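Local coordinates for SVS_variant_AS1 (Streptomyces sp. CWA1, PDB 6TJA), which probably cyclises geranylgeranyl diphosphate to the diterpene spiroviolene, as an engineered ancestral class I terpene cyclase, at residues Ser19-Val25 / Ala61-Ala67; Arg72-Thr76 / Met194-Ala198; Met172-Tyr178 / Asp243-Val249. Residues are numbered along the deposited sequence.

Interaction 1: residues Ser19-Val25 / Ala61-Ala67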
loop_
_atom_site.group_PDB
_atom_site.type_symbol
_atom_site.label_atom_id
_atom_site.label_comp_id
_atom_site.label_asym_id
_atom_site.label_seq_id
_atom_site.Cartn_x
_atom_site.Cartn_y
_atom_site.Cartn_z
ATOM N N SER A 19 -3.446 27.934 -13.148
ATOM C CA SER A 19 -4.872 27.583 -12.986
ATOM C C SER A 19 -5.441 27.294 -14.371
ATOM O O SER A 19 -5.404 28.184 -15.209
ATOM C CB SER A 19 -5.623 28.661 -12.284
ATOM O OG SER A 19 -6.999 28.351 -12.335
ATOM N N ALA A 20 -5.950 26.093 -14.616
ATOM C CA ALA A 20 -6.593 25.771 -15.908
ATOM C C ALA A 20 -7.607 24.661 -15.702
ATOM O O ALA A 20 -7.439 23.849 -14.753
ATOM C CB ALA A 20 -5.548 25.369 -16.942
ATOM N N ILE A 21 -8.581 24.595 -16.603
ATOM C CA ILE A 21 -9.672 23.592 -16.531
ATOM C C ILE A 21 -9.937 23.006 -17.917
ATOM O O ILE A 21 -9.819 23.738 -18.919
ATOM C CB ILE A 21 -10.896 24.227 -15.871
ATOM C CG1 ILE A 21 -11.940 23.150 -15.545
ATOM C CG2 ILE A 21 -11.430 25.417 -16.672
ATOM C CD1 ILE A 21 -12.824 23.527 -14.375
ATOM N N HIS A 22 -10.239 21.709 -17.958
ATOM C CA HIS A 22 -10.449 20.982 -19.228
ATOM C C HIS A 22 -11.557 21.669 -20.031
ATOM O O HIS A 22 -12.622 21.965 -19.499
ATOM C CB HIS A 22 -10.746 19.520 -18.947
ATOM C CG HIS A 22 -10.538 18.662 -20.141
ATOM N ND1 HIS A 22 -11.402 18.685 -21.197
ATOM C CD2 HIS A 22 -9.565 17.777 -20.456
ATOM C CE1 HIS A 22 -10.997 17.833 -22.116
ATOM N NE2 HIS A 22 -9.835 17.288 -21.708
ATOM N N PRO A 23 -11.358 21.963 -21.338
ATOM C CA PRO A 23 -12.420 22.573 -22.147
ATOM C C PRO A 23 -13.705 21.735 -22.264
ATOM O O PRO A 23 -14.710 22.283 -22.574
ATOM C CB PRO A 23 -11.800 22.772 -23.544
ATOM C CG PRO A 23 -10.487 22.014 -23.542
ATOM C CD PRO A 23 -10.092 21.807 -22.082
ATOM N N ARG A 24 -13.659 20.434 -21.978
ATOM C CA ARG A 24 -14.847 19.550 -22.054
ATOM C C ARG A 24 -15.365 19.229 -20.654
ATOM O O ARG A 24 -16.069 18.219 -20.507
ATOM C CB ARG A 24 -14.466 18.295 -22.837
ATOM C CG ARG A 24 -13.821 18.616 -24.178
ATOM C CD ARG A 24 -14.863 18.982 -25.223
ATOM N NE ARG A 24 -15.657 17.795 -25.476
ATOM C CZ ARG A 24 -16.740 17.721 -26.237
ATOM N NH1 ARG A 24 -17.175 18.778 -26.892
ATOM N NH2 ARG A 24 -17.379 16.569 -26.332
ATOM N N VAL A 25 -15.073 20.063 -19.658
ATOM C CA VAL A 25 -15.476 19.779 -18.249
ATOM C C VAL A 25 -16.988 19.504 -18.186
ATOM O O VAL A 25 -17.364 18.492 -17.574
ATOM C CB VAL A 25 -15.052 20.885 -17.261
ATOM C CG1 VAL A 25 -15.578 22.269 -17.632
ATOM C CG2 VAL A 25 -15.481 20.531 -15.858
ATOM N N ALA A 61 -10.946 17.991 -13.596
ATOM C CA ALA A 61 -10.758 18.695 -14.883
ATOM C C ALA A 61 -9.680 19.780 -14.740
ATOM O O ALA A 61 -9.098 20.217 -15.762
ATOM C CB ALA A 61 -12.092 19.261 -15.340
ATOM N N ARG A 62 -9.449 20.237 -13.513
ATOM C CA ARG A 62 -8.353 21.167 -13.147
ATOM C C ARG A 62 -7.012 20.442 -12.948
ATOM O O ARG A 62 -5.965 21.111 -13.066
ATOM C CB ARG A 62 -8.736 21.944 -11.895
ATOM C CG ARG A 62 -9.982 22.797 -12.088
ATOM C CD ARG A 62 -10.378 23.326 -10.718
ATOM N NE ARG A 62 -11.585 24.121 -10.760
ATOM C CZ ARG A 62 -11.630 25.391 -11.124
ATOM N NH1 ARG A 62 -10.518 26.031 -11.444
ATOM N NH2 ARG A 62 -12.784 26.024 -11.154
ATOM N N PHE A 63 -7.026 19.154 -12.692
ATOM C CA PHE A 63 -5.809 18.385 -12.521
ATOM C C PHE A 63 -5.248 17.957 -13.861
ATOM O O PHE A 63 -4.087 17.923 -14.035
ATOM C CB PHE A 63 -6.072 17.146 -11.678
ATOM C CG PHE A 63 -6.077 17.397 -10.220
ATOM C CD1 PHE A 63 -6.921 18.321 -9.678
ATOM C CD2 PHE A 63 -5.221 16.724 -9.398
ATOM C CE1 PHE A 63 -6.923 18.568 -8.342
ATOM C CE2 PHE A 63 -5.210 16.965 -8.057
ATOM C CZ PHE A 63 -6.068 17.881 -7.527
ATOM N N ALA A 64 -6.119 17.670 -14.810
ATOM C CA ALA A 64 -5.725 17.212 -16.125
ATOM C C ALA A 64 -6.472 18.000 -17.194
ATOM O O ALA A 64 -7.294 17.482 -17.894
ATOM C CB ALA A 64 -6.013 15.740 -16.238
ATOM N N PRO A 65 -6.157 19.267 -17.311
ATOM C CA PRO A 65 -6.914 20.101 -18.222
ATOM C C PRO A 65 -6.674 19.935 -19.723
ATOM O O PRO A 65 -7.338 20.591 -20.428
ATOM C CB PRO A 65 -6.614 21.504 -17.734
ATOM C CG PRO A 65 -5.282 21.407 -17.124
ATOM C CD PRO A 65 -5.087 20.011 -16.642
ATOM N N THR A 66 -5.743 19.109 -20.176
ATOM C CA THR A 66 -5.522 18.887 -21.627
ATOM C C THR A 66 -5.643 17.399 -21.954
ATOM O O THR A 66 -5.256 17.018 -23.063
ATOM C CB THR A 66 -4.200 19.509 -22.072
ATOM O OG1 THR A 66 -3.147 18.740 -21.495
ATOM C CG2 THR A 66 -4.093 20.955 -21.649
ATOM N N ALA A 67 -6.216 16.606 -21.044
ATOM C CA ALA A 67 -6.507 15.169 -21.250
ATOM C C ALA A 67 -7.151 14.987 -22.627
ATOM O O ALA A 67 -8.242 15.581 -22.855
ATOM C CB ALA A 67 -7.417 14.682 -20.155
HETATM O O HOH W 1 -7.811 25.601 -11.484
HETATM O O HOH W 2 -5.765 23.754 -12.481
#
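Two irregular segments can be joined by one main-chain and one side-chain-to-carbonyl hydrogen bond, helped by CA-H...O contacts. At Ala61, the carbonyl accepts a hydrogen bond from the main chain of Ser19-Val25 (His22 N to Ala61 O, 2.9 Å), while its methyl meets Val25 (CG2 to Ala61 CB, 3.7 Å) and Ile21 (CG1 to Ala61 CB, 3.9 Å). Arg62 follows with a CA-H...O contact (Arg62 CA to Ala20 O, 3.3 Å). Its guanidinium, salt-bridged to Asp58 through NE, takes Ile21 CD1 over one face, and water 1 links it to Ser19 (Arg62 NH1 to water 2.7 Å, Ser19 OG to water 3.0 Å); Ser19 OG also bonds Glu307. In this all-helical terpene cyclase fold, the N-terminal segment thus lies against the linker to helix 70-91 before entering helix 25-38. Type I turns span Ala64-Ala67 and His22-Val25. In the former, Pro65 packs on Ala20 (CG to Ala20 CB, 4.0 Å) and Pro65 O receives a CA-H...O contact from His22 CA (3.4 Å). Ala67 O receives the short, nearly linear hydrogen bond from His22 NE2 (2.6 Å), whose ring accepts from Arg24 N through His22 ND1 (3.0 Å).

Interaction 2: residues Arg72-Thr76 / Met194-Ala198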
loop_
_atom_site.group_PDB
_atom_site.type_symbol
_atom_site.label_atom_id
_atom_site.label_comp_id
_atom_site.label_asym_id
_atom_site.label_seq_id
_atom_site.Cartn_x
_atom_site.Cartn_y
_atom_site.Cartn_z
ATOM N N ARG A 72 -11.023 9.027 -20.313
ATOM C CA ARG A 72 -9.989 8.904 -19.248
ATOM C C ARG A 72 -10.265 9.947 -18.167
ATOM O O ARG A 72 -10.147 9.605 -16.992
ATOM C CB ARG A 72 -8.582 9.050 -19.809
ATOM C CG ARG A 72 -8.133 7.860 -20.640
ATOM C CD ARG A 72 -6.790 8.196 -21.251
ATOM N NE ARG A 72 -6.206 7.077 -21.952
ATOM C CZ ARG A 72 -5.209 6.303 -21.524
ATOM N NH1 ARG A 72 -4.670 6.423 -20.308
ATOM N NH2 ARG A 72 -4.773 5.363 -22.343
ATOM N N LEU A 73 -10.651 11.166 -18.555
ATOM C CA LEU A 73 -10.980 12.238 -17.589
ATOM C C LEU A 73 -12.258 11.842 -16.858
ATOM O O LEU A 73 -12.392 12.194 -15.668
ATOM C CB LEU A 73 -11.134 13.583 -18.311
ATOM C CG LEU A 73 -11.512 14.756 -17.417
ATOM C CD1 LEU A 73 -10.489 14.935 -16.290
ATOM C CD2 LEU A 73 -11.635 16.023 -18.223
ATOM N N LEU A 74 -13.182 11.160 -17.545
ATOM C CA LEU A 74 -14.434 10.712 -16.893
ATOM C C LEU A 74 -14.089 9.690 -15.809
ATOM O O LEU A 74 -14.547 9.867 -14.683
ATOM C CB LEU A 74 -15.416 10.122 -17.914
ATOM C CG LEU A 74 -16.664 9.478 -17.309
ATOM C CD1 LEU A 74 -17.390 10.469 -16.399
ATOM C CD2 LEU A 74 -17.580 8.959 -18.417
ATOM N N ALA A 75 -13.337 8.651 -16.153
ATOM C CA ALA A 75 -13.054 7.522 -15.239
ATOM C C ALA A 75 -12.357 8.056 -13.978
ATOM O O ALA A 75 -12.803 7.743 -12.857
ATOM C CB ALA A 75 -12.234 6.486 -15.953
ATOM N N THR A 76 -11.335 8.892 -14.142
ATOM C CA THR A 76 -10.588 9.470 -12.993
ATOM C C THR A 76 -11.532 10.398 -12.216
ATOM O O THR A 76 -11.548 10.294 -10.989
ATOM C CB THR A 76 -9.295 10.122 -13.478
ATOM O OG1 THR A 76 -9.660 11.112 -14.436
ATOM C CG2 THR A 76 -8.344 9.121 -14.097
ATOM N N MET A 194 -3.804 9.292 -10.363
ATOM C CA MET A 194 -4.700 9.233 -11.553
ATOM C C MET A 194 -4.272 10.215 -12.660
ATOM O O MET A 194 -4.878 10.146 -13.728
ATOM C CB MET A 194 -6.140 9.566 -11.183
ATOM C CG MET A 194 -6.749 8.603 -10.216
ATOM S SD MET A 194 -8.493 8.909 -10.183
ATOM C CE MET A 194 -8.614 10.481 -9.338
ATOM N N LEU A 195 -3.284 11.070 -12.470
ATOM C CA LEU A 195 -2.845 12.000 -13.504
ATOM C C LEU A 195 -2.436 11.310 -14.801
ATOM O O LEU A 195 -2.885 11.647 -15.833
ATOM C CB LEU A 195 -1.732 12.909 -13.013
ATOM C CG LEU A 195 -2.016 14.069 -12.075
ATOM C CD1 LEU A 195 -0.801 14.687 -11.422
ATOM C CD2 LEU A 195 -2.891 15.133 -12.694
ATOM N N GLU A 196 -1.593 10.315 -14.676
ATOM C CA GLU A 196 -1.081 9.506 -15.739
ATOM C C GLU A 196 -2.172 8.818 -16.517
ATOM O O GLU A 196 -2.091 8.659 -17.689
ATOM C CB GLU A 196 -0.293 8.405 -15.080
ATOM C CG GLU A 196 1.158 8.486 -15.265
ATOM C CD GLU A 196 1.794 7.181 -15.004
ATOM O OE1 GLU A 196 1.882 6.773 -13.870
ATOM O OE2 GLU A 196 2.228 6.579 -15.954
ATOM N N ILE A 197 -3.159 8.357 -15.789
ATOM C CA ILE A 197 -4.338 7.623 -16.326
ATOM C C ILE A 197 -5.197 8.611 -17.126
ATOM O O ILE A 197 -5.652 8.246 -18.215
ATOM C CB ILE A 197 -5.086 6.900 -15.187
ATOM C CG1 ILE A 197 -4.180 5.840 -14.537
ATOM C CG2 ILE A 197 -6.377 6.294 -15.693
ATOM C CD1 ILE A 197 -4.794 5.133 -13.370
ATOM N N ALA A 198 -5.431 9.803 -16.645
ATOM C CA ALA A 198 -6.258 10.733 -17.363
ATOM C C ALA A 198 -5.620 11.187 -18.671
ATOM O O ALA A 198 -6.213 11.217 -19.693
ATOM C CB ALA A 198 -6.539 11.930 -16.506
#
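Helices can approach closely where a small side chain leaves room, and the contact between helix 70-91 and the short helix 195-199 illustrates this at one end: Arg72 CA and Ala198 CA are 4.6 Å apart. At the other end Thr76 CA and Met194 CA stand 6.1 Å apart, and the methionine side chain fills the wider gap. The one hydrogen bond across the segments is polar side chain to backbone: Arg72 reaches across to the neighbouring helix and NH1 donates to Ile197 O at 2.9 Å, almost in line and in the plane of the guanidinium. The acceptor belongs to the last turn of the short helix, so the arginine ties itself to the main chain of that helix. A second bond works inside helix 70-91, where Thr76 OG1 donates to Arg72 O at 3.0 Å; the same carbonyl takes the helical bond from Thr76 N at 3.2 Å. With its hydroxyl turned back in this way, the threonine can sit in a largely apolar interface.

The remaining contacts are van der Waals. Arg72 CB lies 3.2 Å from Ala198 O. One turn along, Thr76 fits among three side chains: its CG2 meets Ile197 CG2 at 3.8 Å, its OG1 lies 3.8 Å from Ala198 CB, and its CB is 3.6 Å from Met194 SD. The methionine's CE reaches Thr76 O at 3.4 Å.

Aromatic rings from two further helices pack against this buried joint: Phe60 of helix 56-61 touches Thr76, Met194 and Ala198, while Phe137 and Phe140 of helix 126-140 pack on Met194 and Arg72.

Interaction 3: residues Met172-Tyr178 / Asp243-Val249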
loop_
_atom_site.group_PDB
_atom_site.type_symbol
_atom_site.label_atom_id
_atom_site.label_comp_id
_atom_site.label_asym_id
_atom_site.label_seq_id
_atom_site.Cartn_x
_atom_site.Cartn_y
_atom_site.Cartn_z
ATOM N N MET A 172 -4.856 13.102 20.113
ATOM C CA MET A 172 -4.507 14.215 19.210
ATOM C C MET A 172 -3.034 14.044 18.821
ATOM O O MET A 172 -2.144 14.262 19.634
ATOM C CB MET A 172 -4.773 15.570 19.883
ATOM C CG MET A 172 -4.524 16.775 18.966
ATOM S SD MET A 172 -5.536 16.754 17.439
ATOM C CE MET A 172 -7.164 16.916 18.164
ATOM N N PRO A 173 -2.724 13.655 17.558
ATOM C CA PRO A 173 -1.341 13.381 17.173
ATOM C C PRO A 173 -0.541 14.684 17.291
ATOM O O PRO A 173 -1.140 15.752 17.185
ATOM C CB PRO A 173 -1.458 12.874 15.732
ATOM C CG PRO A 173 -2.762 13.401 15.209
ATOM C CD PRO A 173 -3.665 13.520 16.429
ATOM N N GLY A 174 0.754 14.580 17.592
ATOM C CA GLY A 174 1.709 15.691 17.462
ATOM C C GLY A 174 1.876 16.095 15.997
ATOM O O GLY A 174 1.244 15.460 15.098
ATOM N N LEU A 175 2.659 17.138 15.736
ATOM C CA LEU A 175 2.845 17.650 14.362
ATOM C C LEU A 175 3.392 16.549 13.440
ATOM O O LEU A 175 2.888 16.396 12.306
ATOM C CB LEU A 175 3.811 18.830 14.392
ATOM C CG LEU A 175 4.043 19.424 13.013
ATOM C CD1 LEU A 175 2.702 19.834 12.420
ATOM C CD2 LEU A 175 5.014 20.603 13.101
ATOM N N ASP A 176 4.411 15.830 13.882
ATOM C CA ASP A 176 5.115 14.827 13.041
ATOM C C ASP A 176 4.139 13.734 12.593
ATOM O O ASP A 176 4.104 13.473 11.371
ATOM C CB ASP A 176 6.343 14.200 13.720
ATOM C CG ASP A 176 7.265 13.527 12.707
ATOM O OD1 ASP A 176 7.685 14.188 11.750
ATOM O OD2 ASP A 176 7.574 12.371 12.885
ATOM N N ASP A 177 3.433 13.102 13.534
ATOM C CA ASP A 177 2.411 12.049 13.268
ATOM C C ASP A 177 1.248 12.618 12.422
ATOM O O ASP A 177 0.783 11.897 11.511
ATOM C CB ASP A 177 1.866 11.438 14.564
ATOM C CG ASP A 177 2.792 10.454 15.276
ATOM O OD1 ASP A 177 3.846 10.139 14.726
ATOM O OD2 ASP A 177 2.424 9.982 16.372
ATOM N N TYR A 178 0.756 13.827 12.723
ATOM C CA TYR A 178 -0.370 14.443 11.996
ATOM C C TYR A 178 -0.022 14.602 10.506
ATOM O O TYR A 178 -0.904 14.281 9.665
ATOM C CB TYR A 178 -0.821 15.785 12.561
ATOM C CG TYR A 178 -1.952 16.314 11.744
ATOM C CD1 TYR A 178 -1.750 17.335 10.829
ATOM C CD2 TYR A 178 -3.185 15.692 11.764
ATOM C CE1 TYR A 178 -2.769 17.767 9.998
ATOM C CE2 TYR A 178 -4.223 16.114 10.941
ATOM C CZ TYR A 178 -3.999 17.134 10.031
ATOM O OH TYR A 178 -4.985 17.568 9.198
ATOM N N ASP A 243 -11.416 17.467 16.674
ATOM C CA ASP A 243 -11.223 17.030 15.267
ATOM C C ASP A 243 -9.712 17.022 14.963
ATOM O O ASP A 243 -8.981 17.914 15.434
ATOM C CB ASP A 243 -12.054 17.897 14.317
ATOM C CG ASP A 243 -11.983 17.486 12.848
ATOM O OD1 ASP A 243 -11.448 18.288 12.031
ATOM O OD2 ASP A 243 -12.467 16.372 12.519
ATOM N N GLN A 244 -9.228 16.010 14.250
ATOM C CA GLN A 244 -7.785 15.918 13.904
ATOM C C GLN A 244 -7.577 16.769 12.646
ATOM O O GLN A 244 -7.993 16.330 11.586
ATOM C CB GLN A 244 -7.348 14.468 13.712
ATOM C CG GLN A 244 -7.380 13.635 14.986
ATOM C CD GLN A 244 -7.048 12.212 14.612
ATOM O OE1 GLN A 244 -5.911 11.897 14.273
ATOM N NE2 GLN A 244 -8.059 11.368 14.553
ATOM N N ASN A 245 -7.078 17.987 12.812
ATOM C CA ASN A 245 -6.727 18.910 11.702
ATOM C C ASN A 245 -5.515 19.696 12.207
ATOM O O ASN A 245 -5.243 19.632 13.422
ATOM C CB ASN A 245 -7.922 19.774 11.268
ATOM C CG ASN A 245 -8.445 20.662 12.384
ATOM O OD1 ASN A 245 -7.752 21.559 12.853
ATOM N ND2 ASN A 245 -9.654 20.401 12.846
ATOM N N ILE A 246 -4.820 20.406 11.331
ATOM C CA ILE A 246 -3.544 21.108 11.673
ATOM C C ILE A 246 -3.785 22.078 12.835
ATOM O O ILE A 246 -2.922 22.175 13.757
ATOM C CB ILE A 246 -2.965 21.808 10.429
ATOM C CG1 ILE A 246 -1.579 22.378 10.726
ATOM C CG2 ILE A 246 -3.922 22.862 9.877
ATOM C CD1 ILE A 246 -0.567 21.333 11.156
ATOM N N TYR A 247 -4.936 22.742 12.819
ATOM C CA TYR A 247 -5.299 23.778 13.822
ATOM C C TYR A 247 -5.416 23.134 15.208
ATOM O O TYR A 247 -4.728 23.606 16.110
ATOM C CB TYR A 247 -6.544 24.538 13.373
ATOM C CG TYR A 247 -6.410 25.059 11.969
ATOM C CD1 TYR A 247 -5.513 26.062 11.654
ATOM C CD2 TYR A 247 -7.088 24.462 10.936
ATOM C CE1 TYR A 247 -5.389 26.529 10.358
ATOM C CE2 TYR A 247 -6.952 24.892 9.639
ATOM C CZ TYR A 247 -6.121 25.942 9.345
ATOM O OH TYR A 247 -5.983 26.321 8.035
ATOM N N SER A 248 -6.182 22.057 15.361
ATOM C CA SER A 248 -6.362 21.386 16.679
ATOM C C SER A 248 -5.010 20.851 17.145
ATOM O O SER A 248 -4.792 20.836 18.356
ATOM C CB SER A 248 -7.378 20.261 16.657
ATOM O OG SER A 248 -8.583 20.631 16.012
ATOM N N VAL A 249 -4.158 20.394 16.213
ATOM C CA VAL A 249 -2.838 19.800 16.561
ATOM C C VAL A 249 -1.954 20.894 17.170
ATOM O O VAL A 249 -1.374 20.643 18.233
ATOM C CB VAL A 249 -2.150 19.101 15.368
ATOM C CG1 VAL A 249 -0.694 18.794 15.687
ATOM C CG2 VAL A 249 -2.868 17.832 14.923
#
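Helices can meet at their first turns by setting a branched side chain into a hollow of flat and flexible groups. Here the bump is Val249, on the first turn of helix 246-254, and the hollow is built by Met172, Pro173 and Tyr178 around the start of helix 175-185. Val249 CG2 lies 3.6 Å from Tyr178 CG and 3.8 Å from Met172 SD, while CG1 rests on the backbone at Pro173 O (3.4 Å) and Leu175 N (3.7 Å). Gly174, the N-cap of helix 175-185, also brings its backbone to the valine (Gly174 C to Val249 CG1, 3.7 Å).

Tyr178, one wall of that hollow, also lays its ring over the peptide leading into helix 246-254, with Asn245 C over one face and CE1 4.1 Å from Ile246 CB. Met172 curls its end inward so that CE meets Asp243 O (3.4 Å) and Ser248 CB (3.7 Å). Leu175 CD1 adds a contact with Ile246 CD1 at 3.8 Å.

Polar groups find partners within their own segment or in other helices. Asn245 caps its own helix (OD1 from Ser248 N, 3.0 Å), Gln244 bonds Asn166, and Tyr178 OH bonds Asp229, in a sequence matching the NSE metal-binding motif of class I terpene cyclases. The segments exchange no hydrogen bonds, so shape and apolar contact, rather than directional polar bonds, join them directly.

In the fold
The three contacts differ in burial as well as in chemistry. Interaction 2 is the buried one; interactions 1 and 3 are partly buried. Interactions 1 and 2 are neighbours, their centres about 11 Å apart: the loop Ala61-Ala67 leads into helix 70-91, and Leu73 CD2 packs on His22 CG at 3.4 Å. Interaction 3 lies across the chain's centre, its centre about 32 Å from that of interaction 2. Where loops meet, in interaction 1, one main-chain bond, a histidine-to-carbonyl bond and water do much of the joining; between helices, one arginine-to-carbonyl bond joins an otherwise apolar interface in interaction 2, and interaction 3 relies on shape and van der Waals contact, without a direct hydrogen bond between its segments.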